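Local coordinates for protein alkyl hydroperoxide reductase E (Mycobacterium tuberculosis, PDB 5C04) that probably reduces hydrogen peroxide and organic hydroperoxides with a peroxidatic thiol, drawing on mycoredoxin as reductant and so protecting the bacterium against oxidative stress, at residues L50-R54 with S85-F89; L68-P74 with F89-F95; L34-L40 with I114-F120. The protein carries 1 engineered substitution. All blocks are in the same frame, centred on the assembly; numbering follows the deposited sequence. Where two conformers were deposited one is given.

Interaction 1: residues L50-R54 with S85-F89; sequences LDQLR and SGFTF
Two phenylalanine rings, Phe87 and Phe89, lean against one turn of helix, and the apolar part of the contact is theirs. Leu50 meets the first ring with the root of its side chain, CB lying 3.5 Å from CZ of Phe87, while its CD1 reaches toward CE2 of both rings. Leu53 makes a CH-pi contact with Phe89: its CD2 stands over one face, 4.2 Å from the ring centroid. Flat aromatic rings suit this place because they fill the space between the helix and the loop after helix 75-85 while tolerating polar neighbours at the rim. One such neighbour is Asp51, whose OD1 lies near the plane of the Phe87 ring, 3.3 Å from CE1; the same oxygen accepts a hydrogen bond from Gln47.

The polar part rests on Arg54. Its chain bends at chi3 (67°), which swings the guanidinium back beside Ser85, and NH1 donates in its own plane to Ser85 O over 2.7 Å with an N-H...O angle of 160°. Asp51 OD1 lies 3.3 Å from Arg54 NH1 but well out of the guanidinium plane, an attraction of charges alone. Gly86, with the positive phi that glycine accepts easily, closes helix 75-85 in a Schellman motif.

The contact ties helix 44-55 to the turn before strand 91-93; Trp81 of helix 75-85 meets Phe87 edge-to-face, and Ala69 of strand 65-71 packs on Phe89.

Interaction 2: residues L68-P74 with F89-F95; sequences LAISVGP and FPLLSDF
Pro74 lays its ring over one face of Phe95, CB standing 3.8 Å from the ring centroid in a CH-pi contact. Phe95 has CG anti to its own backbone N (chi1 170°), a setting that brings the ring beside the proline and puts Val72 O in the ring plane at its edge. The rigid proline ring offers its C-H groups to the aromatic face and also occupies the N-cap position of helix 75-85. Next to it Ser93 OG donates to Gly73 O over 2.7 Å; a short hydroxyl can reach the Gly73 carbonyl just past the last backbone bond of the ladder.

Between the strands the backbones form a parallel ladder. Ala69 N donates to Pro90 O, Leu92 N to Ala69 O at 2.7 Å, Ser71 N to Leu92 O at 3.2 Å, and Asp94 N to Ser71 O. All four bonds are close to straight, even though the short strand axes diverge by 34°.

Side chains sort to the two faces of the sheet. On one, Ile70 CG1 packs on Leu92 CB at 4.1 Å; branched and long aliphatics suit this buried layer. At the end of the pairing Asp94 CB rests against Ile70 CG2, and the Asp94 carboxylate is held by Ser102 and the backbone of Val101. On the other face, the small Ala69 lies near Leu91 CG and meets the edge of Phe89 with its CB, 4.1 Å from CE2.

This is the closing pair of a right-handed beta-alpha-beta crossover: strand 65-71, helix 75-85, strand 91-93. Strand 32-37 flanks one side of the pair and strand 13-16 the other, while Phe95 meets His98 of the second subunit edge-to-face.

Interaction 3: residues L34-L40 with I114-F120; sequences LLVFHPL and IANRGTF. Engineered in segment 34-40: His38 (natural residue Phe).
Phe37 takes chi1 -70°, with CG anti to its carbonyl carbon, and Phe120 has a similar torsion; the two settings turn the rings toward each other until their rims meet. The planes stand 84° apart, Phe37 CE1 lying 3.8 Å from Phe120 CD1. Arg117 is extended from CG to NE, which carries its guanidinium across Pro39: the proline CD sits over one face, 3.5 Å from NH1. An apolar proline ring suits that face, while NH1 forms a salt bridge with Glu49 and NH2 a hydrogen bond with Pro136 O.

The backbones run antiparallel. Leu35 N donates to Phe120 O over 2.8 Å and Phe120 N returns the bond to Leu35 O, while Phe37 N reaches Gly118 O at 2.9 Å, a more bent bond at 136°. Beyond it a water spans Pro39 O and Ala115 N. Leu34 CD1 touches Thr119 CG2 at 3.6 Å. The CB of His38, an engineered replacement of Phe, points away from the partner strand, and its side chain touches Cys46.

Arg117 and Pro39 also touch Cys46, the active-site residue by similarity. Apolar packing on one face and polar partners at the nitrogens together fix the guanidinium beside that cysteine.

In the fold
Interactions 2 and 3 are buried in the central sheet of the thioredoxin fold and meet through neighbouring strands 65-71 and 32-37, where Ile70 N lies 2.8 Å from Val36 O. Interaction 1 is only partly buried and fastens helix 44-55 to the turn leading into strand 91-93; it shares Phe89 with interaction 2. Backbone hydrogen bonds dominate both strand pairings, parallel in interaction 2 and antiparallel in interaction 3, which lies beside the active site, whereas interaction 1 relies on leucine-phenylalanine packing and one arginine hydrogen bond. Leu50 reaches His38 and Ala69, linking helix to sheet. Interactions 2 and 3 also touch the second subunit.

Interaction 1: residues L50-R54 with S85-F89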
loop_
_atom_site.group_PDB
_atom_site.type_symbol
_atom_site.label_atom_id
_atom_site.label_comp_id
_atom_site.label_asym_id
_atom_site.label_seq_id
_atom_site.Cartn_x
_atom_site.Cartn_y
_atom_site.Cartn_z
ATOM N N LEU A 50 -17.296 -2.486 0.656
ATOM C CA LEU A 50 -17.393 -1.037 0.438
ATOM C C LEU A 50 -18.393 -0.681 -0.660
ATOM O O LEU A 50 -18.991 0.376 -0.596
ATOM C CB LEU A 50 -16.019 -0.401 0.233
ATOM C CG LEU A 50 -15.120 -0.359 1.477
ATOM C CD1 LEU A 50 -13.967 0.617 1.215
ATOM C CD2 LEU A 50 -15.831 -0.061 2.768
ATOM N N ASP A 51 -18.584 -1.540 -1.656
ATOM C CA ASP A 51 -19.636 -1.302 -2.656
ATOM C C ASP A 51 -20.990 -1.329 -1.996
ATOM O O ASP A 51 -21.847 -0.489 -2.340
ATOM C CB ASP A 51 -19.557 -2.315 -3.814
ATOM C CG ASP A 51 -18.400 -2.052 -4.769
ATOM O OD1 ASP A 51 -17.624 -1.058 -4.620
ATOM O OD2 ASP A 51 -18.268 -2.828 -5.754
ATOM N N GLN A 52 -21.229 -2.253 -1.070
ATOM C CA GLN A 52 -22.516 -2.301 -0.343
ATOM C C GLN A 52 -22.667 -1.007 0.471
ATOM O O GLN A 52 -23.745 -0.400 0.498
ATOM C CB GLN A 52 -22.613 -3.581 0.521
ATOM C CG GLN A 52 -23.633 -3.605 1.673
ATOM C CD GLN A 52 -25.021 -4.110 1.322
ATOM O OE1 GLN A 52 -25.253 -4.693 0.271
ATOM N NE2 GLN A 52 -25.968 -3.837 2.201
ATOM N N LEU A 53 -21.604 -0.587 1.148
ATOM C CA LEU A 53 -21.648 0.658 1.940
ATOM C C LEU A 53 -21.991 1.845 1.027
ATOM O O LEU A 53 -22.894 2.660 1.338
ATOM C CB LEU A 53 -20.291 0.875 2.618
ATOM C CG LEU A 53 -20.231 1.843 3.803
ATOM C CD1 LEU A 53 -18.885 1.731 4.509
ATOM C CD2 LEU A 53 -20.469 3.264 3.359
ATOM N N ARG A 54 -21.316 1.921 -0.106
ATOM C CA ARG A 54 -21.552 2.941 -1.152
ATOM C C ARG A 54 -23.022 2.958 -1.580
ATOM O O ARG A 54 -23.645 4.032 -1.619
ATOM C CB ARG A 54 -20.667 2.668 -2.381
ATOM C CG ARG A 54 -20.935 3.542 -3.607
ATOM C CD ARG A 54 -20.336 2.948 -4.868
ATOM N NE ARG A 54 -21.016 1.708 -5.238
ATOM C CZ ARG A 54 -20.579 0.785 -6.094
ATOM N NH1 ARG A 54 -19.382 0.867 -6.667
ATOM N NH2 ARG A 54 -21.335 -0.279 -6.329
ATOM N N SER A 85 -14.422 3.280 -8.161
ATOM C CA SER A 85 -15.540 2.608 -7.501
ATOM C C SER A 85 -16.710 3.541 -7.174
ATOM O O SER A 85 -17.762 3.059 -6.705
ATOM C CB SER A 85 -15.085 1.955 -6.188
ATOM O OG SER A 85 -13.980 1.075 -6.412
ATOM N N GLY A 86 -16.502 4.844 -7.341
ATOM C CA GLY A 86 -17.501 5.823 -6.962
ATOM C C GLY A 86 -17.690 5.977 -5.473
ATOM O O GLY A 86 -18.845 6.230 -5.005
ATOM N N PHE A 87 -16.598 5.855 -4.700
ATOM C CA PHE A 87 -16.673 6.053 -3.248
ATOM C C PHE A 87 -16.494 7.546 -2.970
ATOM O O PHE A 87 -15.469 8.135 -3.355
ATOM C CB PHE A 87 -15.557 5.288 -2.500
ATOM C CG PHE A 87 -15.561 3.797 -2.674
ATOM C CD1 PHE A 87 -16.714 3.078 -2.940
ATOM C CD2 PHE A 87 -14.367 3.108 -2.549
ATOM C CE1 PHE A 87 -16.677 1.700 -3.054
ATOM C CE2 PHE A 87 -14.333 1.727 -2.657
ATOM C CZ PHE A 87 -15.479 1.033 -2.917
ATOM N N THR A 88 -17.472 8.155 -2.295
ATOM C CA THR A 88 -17.364 9.567 -1.897
ATOM C C THR A 88 -17.135 9.781 -0.406
ATOM O O THR A 88 -16.953 10.922 0.040
ATOM C CB THR A 88 -18.622 10.358 -2.305
ATOM O OG1 THR A 88 -19.761 9.812 -1.637
ATOM C CG2 THR A 88 -18.831 10.299 -3.804
ATOM N N PHE A 89 -17.187 8.710 0.379
ATOM C CA PHE A 89 -16.882 8.776 1.799
ATOM C C PHE A 89 -15.361 8.717 2.006
ATOM O O PHE A 89 -14.630 8.355 1.065
ATOM C CB PHE A 89 -17.609 7.648 2.567
ATOM C CG PHE A 89 -17.394 6.260 1.983
ATOM C CD1 PHE A 89 -18.241 5.761 0.996
ATOM C CD2 PHE A 89 -16.323 5.466 2.397
ATOM C CE1 PHE A 89 -18.031 4.504 0.447
ATOM C CE2 PHE A 89 -16.116 4.202 1.838
ATOM C CZ PHE A 89 -16.986 3.720 0.875
#

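Interaction 2: residues L68-P74 with F89-F95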
loop_
_atom_site.group_PDB
_atom_site.type_symbol
_atom_site.label_atom_id
_atom_site.label_comp_id
_atom_site.label_asym_id
_atom_site.label_seq_id
_atom_site.Cartn_x
_atom_site.Cartn_y
_atom_site.Cartn_z
ATOM N N LEU A 68 -16.176 6.044 8.164
ATOM C CA LEU A 68 -14.764 6.123 7.752
ATOM C C LEU A 68 -14.243 4.732 7.494
ATOM O O LEU A 68 -14.293 3.876 8.371
ATOM C CB LEU A 68 -13.921 6.757 8.862
ATOM C CG LEU A 68 -14.430 8.095 9.417
ATOM C CD1 LEU A 68 -13.695 8.510 10.678
ATOM C CD2 LEU A 68 -14.305 9.166 8.363
ATOM N N ALA A 69 -13.698 4.518 6.304
ATOM C CA ALA A 69 -13.068 3.245 5.982
ATOM C C ALA A 69 -11.583 3.409 6.313
ATOM O O ALA A 69 -11.048 4.497 6.086
ATOM C CB ALA A 69 -13.299 2.889 4.533
ATOM N N ILE A 70 -10.972 2.424 6.944
ATOM C CA ILE A 70 -9.535 2.505 7.298
ATOM C C ILE A 70 -8.795 1.261 6.845
ATOM O O ILE A 70 -9.205 0.141 7.144
ATOM C CB ILE A 70 -9.371 2.629 8.831
ATOM C CG1 ILE A 70 -10.186 3.831 9.354
ATOM C CG2 ILE A 70 -7.898 2.704 9.245
ATOM C CD1 ILE A 70 -10.242 3.987 10.873
ATOM N N SER A 71 -7.670 1.461 6.154
ATOM C CA SER A 71 -6.876 0.355 5.646
ATOM C C SER A 71 -5.427 0.800 5.595
ATOM O O SER A 71 -5.163 1.998 5.665
ATOM C CB SER A 71 -7.378 -0.021 4.261
ATOM O OG SER A 71 -6.885 -1.292 3.879
ATOM N N VAL A 72 -4.510 -0.164 5.418
ATOM C CA VAL A 72 -3.079 0.161 5.393
ATOM C C VAL A 72 -2.578 0.811 4.100
ATOM O O VAL A 72 -1.396 1.179 4.045
ATOM C CB VAL A 72 -2.210 -1.069 5.762
ATOM C CG1 VAL A 72 -2.494 -1.550 7.181
ATOM C CG2 VAL A 72 -2.326 -2.171 4.727
ATOM N N GLY A 73 -3.420 1.014 3.083
ATOM C CA GLY A 73 -2.968 1.643 1.858
ATOM C C GLY A 73 -2.736 3.129 2.002
ATOM O O GLY A 73 -3.394 3.769 2.818
ATOM N N PRO A 74 -1.832 3.694 1.207
ATOM C CA PRO A 74 -1.597 5.119 1.187
ATOM C C PRO A 74 -2.637 5.869 0.358
ATOM O O PRO A 74 -3.367 5.267 -0.430
ATOM C CB PRO A 74 -0.209 5.222 0.582
ATOM C CG PRO A 74 -0.151 4.084 -0.373
ATOM C CD PRO A 74 -0.974 2.979 0.245
ATOM N N PHE A 89 -17.187 8.710 0.379
ATOM C CA PHE A 89 -16.882 8.776 1.799
ATOM C C PHE A 89 -15.361 8.717 2.006
ATOM O O PHE A 89 -14.630 8.355 1.065
ATOM C CB PHE A 89 -17.609 7.648 2.567
ATOM C CG PHE A 89 -17.394 6.260 1.983
ATOM C CD1 PHE A 89 -18.241 5.761 0.996
ATOM C CD2 PHE A 89 -16.323 5.466 2.397
ATOM C CE1 PHE A 89 -18.031 4.504 0.447
ATOM C CE2 PHE A 89 -16.116 4.202 1.838
ATOM C CZ PHE A 89 -16.986 3.720 0.875
ATOM N N PRO A 90 -14.872 9.023 3.226
ATOM C CA PRO A 90 -13.427 8.986 3.461
ATOM C C PRO A 90 -12.866 7.573 3.601
ATOM O O PRO A 90 -13.396 6.753 4.360
ATOM C CB PRO A 90 -13.239 9.751 4.785
ATOM C CG PRO A 90 -14.506 10.521 4.964
ATOM C CD PRO A 90 -15.579 9.695 4.345
ATOM N N LEU A 91 -11.794 7.323 2.850
ATOM C CA LEU A 91 -10.937 6.151 3.011
ATOM C C LEU A 91 -9.673 6.685 3.622
ATOM O O LEU A 91 -9.036 7.574 3.024
ATOM C CB LEU A 91 -10.613 5.531 1.672
ATOM C CG LEU A 91 -11.702 4.661 1.035
ATOM C CD1 LEU A 91 -12.879 5.441 0.497
ATOM C CD2 LEU A 91 -11.115 3.855 -0.113
ATOM N N LEU A 92 -9.344 6.185 4.811
ATOM C CA LEU A 92 -8.205 6.676 5.585
ATOM C C LEU A 92 -7.028 5.746 5.518
ATOM O O LEU A 92 -7.201 4.523 5.473
ATOM C CB LEU A 92 -8.571 6.870 7.043
ATOM C CG LEU A 92 -9.788 7.739 7.300
ATOM C CD1 LEU A 92 -9.868 7.983 8.794
ATOM C CD2 LEU A 92 -9.765 9.047 6.521
ATOM N N SER A 93 -5.822 6.333 5.519
ATOM C CA SER A 93 -4.571 5.576 5.339
ATOM C C SER A 93 -3.853 5.289 6.646
ATOM O O SER A 93 -3.260 6.202 7.238
ATOM C CB SER A 93 -3.622 6.356 4.434
ATOM O OG SER A 93 -4.106 6.386 3.125
ATOM N N ASP A 94 -3.890 4.030 7.080
ATOM C CA ASP A 94 -3.161 3.567 8.258
ATOM C C ASP A 94 -1.795 3.006 7.774
ATOM O O ASP A 94 -1.437 1.862 8.037
ATOM C CB ASP A 94 -4.021 2.512 8.997
ATOM C CG ASP A 94 -3.513 2.193 10.404
ATOM O OD1 ASP A 94 -2.746 2.999 11.008
ATOM O OD2 ASP A 94 -3.862 1.106 10.918
ATOM N N PHE A 95 -1.059 3.877 7.092
ATOM C CA PHE A 95 0.034 3.474 6.186
ATOM C C PHE A 95 1.437 3.502 6.796
ATOM O O PHE A 95 2.227 2.566 6.594
ATOM C CB PHE A 95 0.013 4.387 4.971
ATOM C CG PHE A 95 1.218 4.252 4.069
ATOM C CD1 PHE A 95 1.315 3.176 3.199
ATOM C CD2 PHE A 95 2.208 5.220 4.060
ATOM C CE1 PHE A 95 2.406 3.033 2.374
ATOM C CE2 PHE A 95 3.303 5.083 3.248
ATOM C CZ PHE A 95 3.393 3.997 2.407
HETATM O O HOH W 1 1.311 0.292 4.577
#

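Interaction 3: residues L34-L40 with I114-F120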
loop_
_atom_site.group_PDB
_atom_site.type_symbol
_atom_site.label_atom_id
_atom_site.label_comp_id
_atom_site.label_asym_id
_atom_site.label_seq_id
_atom_site.Cartn_x
_atom_site.Cartn_y
_atom_site.Cartn_z
ATOM N N LEU A 34 -18.986 5.418 12.416
ATOM C CA LEU A 34 -18.787 4.033 12.019
ATOM C C LEU A 34 -17.365 3.935 11.466
ATOM O O LEU A 34 -17.037 4.614 10.478
ATOM C CB LEU A 34 -19.767 3.630 10.922
ATOM C CG LEU A 34 -19.667 2.197 10.409
ATOM C CD1 LEU A 34 -20.069 1.166 11.445
ATOM C CD2 LEU A 34 -20.486 2.038 9.139
ATOM N N LEU A 35 -16.567 3.112 12.121
ATOM C CA LEU A 35 -15.180 2.813 11.665
ATOM C C LEU A 35 -15.163 1.451 11.013
ATOM O O LEU A 35 -15.428 0.433 11.680
ATOM C CB LEU A 35 -14.215 2.786 12.847
ATOM C CG LEU A 35 -14.144 4.067 13.683
ATOM C CD1 LEU A 35 -13.161 3.896 14.819
ATOM C CD2 LEU A 35 -13.787 5.271 12.832
ATOM N N VAL A 36 -14.874 1.428 9.702
ATOM C CA VAL A 36 -14.825 0.180 8.931
ATOM C C VAL A 36 -13.355 -0.110 8.559
ATOM O O VAL A 36 -12.833 0.357 7.532
ATOM C CB VAL A 36 -15.724 0.230 7.675
ATOM C CG1 VAL A 36 -15.699 -1.121 6.955
ATOM C CG2 VAL A 36 -17.173 0.643 8.059
ATOM N N PHE A 37 -12.702 -0.873 9.415
ATOM C CA PHE A 37 -11.339 -1.379 9.090
ATOM C C PHE A 37 -11.473 -2.463 8.046
ATOM O O PHE A 37 -12.391 -3.283 8.107
ATOM C CB PHE A 37 -10.651 -1.934 10.336
ATOM C CG PHE A 37 -10.254 -0.879 11.334
ATOM C CD1 PHE A 37 -11.136 -0.454 12.327
ATOM C CD2 PHE A 37 -8.981 -0.330 11.313
ATOM C CE1 PHE A 37 -10.760 0.502 13.267
ATOM C CE2 PHE A 37 -8.594 0.620 12.255
ATOM C CZ PHE A 37 -9.486 1.040 13.213
ATOM N N HIS A 38 -10.539 -2.514 7.092
ATOM C CA HIS A 38 -10.579 -3.589 6.108
ATOM C C HIS A 38 -9.184 -3.870 5.566
ATOM O O HIS A 38 -8.320 -2.987 5.613
ATOM C CB HIS A 38 -11.575 -3.305 4.992
ATOM C CG HIS A 38 -11.171 -2.189 4.116
ATOM N ND1 HIS A 38 -10.512 -2.412 2.924
ATOM C CD2 HIS A 38 -11.224 -0.845 4.280
ATOM C CE1 HIS A 38 -10.225 -1.252 2.372
ATOM N NE2 HIS A 38 -10.644 -0.291 3.160
ATOM N N PRO A 39 -8.963 -5.101 5.080
ATOM C CA PRO A 39 -7.657 -5.492 4.571
ATOM C C PRO A 39 -6.995 -4.644 3.469
ATOM O O PRO A 39 -5.939 -4.049 3.714
ATOM C CB PRO A 39 -7.908 -6.925 4.090
ATOM C CG PRO A 39 -8.902 -7.454 5.041
ATOM C CD PRO A 39 -9.792 -6.275 5.391
ATOM N N LEU A 40 -7.561 -4.595 2.264
ATOM C CA LEU A 40 -6.819 -4.057 1.135
ATOM C C LEU A 40 -7.699 -3.569 0.007
ATOM O O LEU A 40 -8.581 -4.295 -0.481
ATOM C CB LEU A 40 -5.890 -5.114 0.535
ATOM C CG LEU A 40 -4.599 -5.508 1.283
ATOM C CD1 LEU A 40 -3.905 -6.657 0.545
ATOM C CD2 LEU A 40 -3.686 -4.307 1.459
ATOM N N ILE A 114 -2.002 -6.541 7.546
ATOM C CA ILE A 114 -3.225 -5.854 7.168
ATOM C C ILE A 114 -4.170 -5.775 8.359
ATOM O O ILE A 114 -4.085 -6.581 9.284
ATOM C CB ILE A 114 -3.934 -6.599 6.008
ATOM C CG1 ILE A 114 -4.206 -8.068 6.407
ATOM C CG2 ILE A 114 -3.153 -6.465 4.718
ATOM C CD1 ILE A 114 -4.893 -8.921 5.375
ATOM N N ALA A 115 -5.116 -4.847 8.305
ATOM C CA ALA A 115 -6.218 -4.867 9.271
ATOM C C ALA A 115 -7.114 -6.047 8.947
ATOM O O ALA A 115 -7.358 -6.368 7.766
ATOM C CB ALA A 115 -7.001 -3.568 9.232
ATOM N N ASN A 116 -7.604 -6.709 10.005
ATOM C CA ASN A 116 -8.740 -7.592 9.892
ATOM C C ASN A 116 -9.998 -6.774 9.669
ATOM O O ASN A 116 -9.957 -5.545 9.606
ATOM C CB ASN A 116 -8.847 -8.473 11.168
ATOM C CG ASN A 116 -7.716 -9.488 11.273
ATOM O OD1 ASN A 116 -7.363 -10.131 10.304
ATOM N ND2 ASN A 116 -7.145 -9.631 12.466
ATOM N N ARG A 117 -11.131 -7.474 9.536
ATOM C CA ARG A 117 -12.410 -6.816 9.290
ATOM C C ARG A 117 -13.024 -6.365 10.617
ATOM O O ARG A 117 -14.011 -6.936 11.110
ATOM C CB ARG A 117 -13.345 -7.741 8.475
ATOM C CG ARG A 117 -12.789 -8.030 7.093
ATOM C CD ARG A 117 -13.772 -8.729 6.132
ATOM N NE ARG A 117 -13.000 -9.238 5.011
ATOM C CZ ARG A 117 -12.508 -8.500 4.019
ATOM N NH1 ARG A 117 -12.845 -7.234 3.902
ATOM N NH2 ARG A 117 -11.645 -9.049 3.156
ATOM N N GLY A 118 -12.409 -5.347 11.193
ATOM C CA GLY A 118 -12.844 -4.749 12.452
ATOM C C GLY A 118 -13.852 -3.658 12.181
ATOM O O GLY A 118 -13.709 -2.871 11.244
ATOM N N THR A 119 -14.901 -3.582 12.998
ATOM C CA THR A 119 -15.875 -2.519 12.846
ATOM C C THR A 119 -16.238 -1.985 14.222
ATOM O O THR A 119 -16.441 -2.767 15.147
ATOM C CB THR A 119 -17.197 -3.000 12.213
ATOM O OG1 THR A 119 -16.959 -4.020 11.237
ATOM C CG2 THR A 119 -17.987 -1.819 11.632
ATOM N N PHE A 120 -16.336 -0.679 14.329
ATOM C CA PHE A 120 -16.723 -0.028 15.571
ATOM C C PHE A 120 -17.705 1.065 15.298
ATOM O O PHE A 120 -17.705 1.691 14.246
ATOM C CB PHE A 120 -15.488 0.575 16.240
ATOM C CG PHE A 120 -14.440 -0.424 16.550
ATOM C CD1 PHE A 120 -13.461 -0.700 15.607
ATOM C CD2 PHE A 120 -14.393 -1.073 17.768
ATOM C CE1 PHE A 120 -12.498 -1.647 15.860
ATOM C CE2 PHE A 120 -13.430 -2.016 18.037
ATOM C CZ PHE A 120 -12.461 -2.294 17.080
HETATM O O HOH W 2 -5.573 -2.957 6.108
#